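PDB 2GH0: GDNF family receptor alpha-3 from Homo sapiens, which binds artemin, a growth factor that supports survival of sensory and sympathetic peripheral neurons, leading to autophosphorylation and activation of the RET receptor. Local coordinates for residues G129-A132 with T133-R137. Residues are numbered along the deposited sequence; the frame is centred on the assembly and turned at random.
Sequences GTCA and TEQSR
A turn leading into the N-terminus of helix 135-143, tied down by a disulfide, brings C131 against E134 and Q135 in the second GDNF/GAS1 domain of this receptor fragment. C131 is buried and its CB is directed toward the helix start. C131 CB lies 4.1 Å from E134 C, the carbonyl carbon of the N-cap residue, and C131 SG comes 4.2 Å from Q135 CA and equally near Q135 CG. These are van der Waals distances, so the sulfur packs against the first helical residue without a polar bond. The chi1 of -67° turns SG opposite the carbonyl carbon of C131, and SG is bonded to the SG of C190. Because C190 belongs to helix 189-205, the covalent link joins the turn to that helix. Q135 repeats the link by packing, its side chain touching A194 and A197 of the same helix.

At the bend the chain turns sharply through A132 and T133. C131 O lies 3.1 Å from T133 N, but the angle is too poor for a hydrogen bond, and no direct one joins the residues before the bend to those after it. A water bridges them instead: it donates to T133 O at 2.6 Å and, weakly, to C131 O at 3.5 Å. T133 is exposed to solvent, yet its side chain also rests on H121 at the end of helix 109-121, as does that of R137, four residues later in the helix. Upstream, D126 OD1 accepts a hydrogen bond from T130 N and a weak one from G129 N, so both adjacent backbone N atoms share this one carboxylate oxygen. With a chi1 of 53°, T133 places CG2 opposite its own carbonyl carbon, 3.6 Å from A132 C.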
# COMPACT_ATOMS: atom_id res chain seq x y z
N GLY C 129 -31.33 41.21 -40.14
CA GLY C 129 -30.53 40.57 -39.12
C GLY C 129 -29.04 40.70 -39.31
O GLY C 129 -28.30 39.96 -38.71
N THR C 130 -28.60 41.64 -40.12
CA THR C 130 -27.17 41.92 -40.14
C THR C 130 -26.74 42.43 -38.75
O THR C 130 -27.43 43.30 -38.19
CB THR C 130 -26.85 42.93 -41.22
OG1 THR C 130 -27.22 42.32 -42.47
CG2 THR C 130 -25.38 43.23 -41.23
N CYS C 131 -25.64 41.88 -38.21
CA CYS C 131 -25.18 42.25 -36.87
C CYS C 131 -24.37 43.56 -36.95
O CYS C 131 -23.70 43.84 -37.96
CB CYS C 131 -24.29 41.13 -36.27
SG CYS C 131 -25.27 39.58 -35.95
N ALA C 132 -24.32 44.30 -35.84
CA ALA C 132 -23.62 45.56 -35.86
C ALA C 132 -22.10 45.41 -36.14
O ALA C 132 -21.48 46.31 -36.71
CB ALA C 132 -23.87 46.36 -34.54
N THR C 133 -21.49 44.28 -35.77
CA THR C 133 -20.08 43.99 -36.12
C THR C 133 -19.98 42.79 -37.07
O THR C 133 -19.93 42.98 -38.29
CB THR C 133 -19.17 43.81 -34.86
OG1 THR C 133 -19.76 42.83 -33.99
CG2 THR C 133 -19.14 45.11 -34.10
N GLU C 134 -20.00 41.58 -36.52
CA GLU C 134 -19.93 40.31 -37.31
C GLU C 134 -20.60 39.25 -36.44
O GLU C 134 -20.58 39.36 -35.19
CB GLU C 134 -18.42 39.87 -37.53
CG GLU C 134 -17.82 40.22 -38.89
CD GLU C 134 -16.28 40.03 -38.92
OE1 GLU C 134 -15.76 39.58 -37.88
OE2 GLU C 134 -15.60 40.40 -39.95
N GLN C 135 -21.14 38.19 -37.05
CA GLN C 135 -21.81 37.15 -36.23
C GLN C 135 -20.87 36.54 -35.17
O GLN C 135 -21.35 36.23 -34.11
CB GLN C 135 -22.35 36.00 -37.11
CG GLN C 135 -23.40 36.46 -38.14
CD GLN C 135 -23.90 35.30 -38.96
OE1 GLN C 135 -23.24 34.24 -39.07
NE2 GLN C 135 -25.07 35.46 -39.54
N SER C 136 -19.58 36.31 -35.46
CA SER C 136 -18.73 35.58 -34.49
C SER C 136 -18.55 36.44 -33.21
O SER C 136 -18.42 35.89 -32.11
CB SER C 136 -17.30 35.26 -35.05
OG SER C 136 -16.69 36.45 -35.53
N ARG C 137 -18.47 37.74 -33.39
CA ARG C 137 -18.38 38.67 -32.24
C ARG C 137 -19.68 38.69 -31.39
O ARG C 137 -19.65 38.79 -30.13
CB ARG C 137 -18.04 40.07 -32.72
CG ARG C 137 -16.66 40.17 -33.40
CD ARG C 137 -16.29 41.65 -33.46
NE ARG C 137 -15.01 41.96 -34.10
CZ ARG C 137 -13.81 41.81 -33.52
NH1 ARG C 137 -13.70 41.32 -32.28
NH2 ARG C 137 -12.72 42.15 -34.19
O HOH W 1 -21.49 42.61 -40.34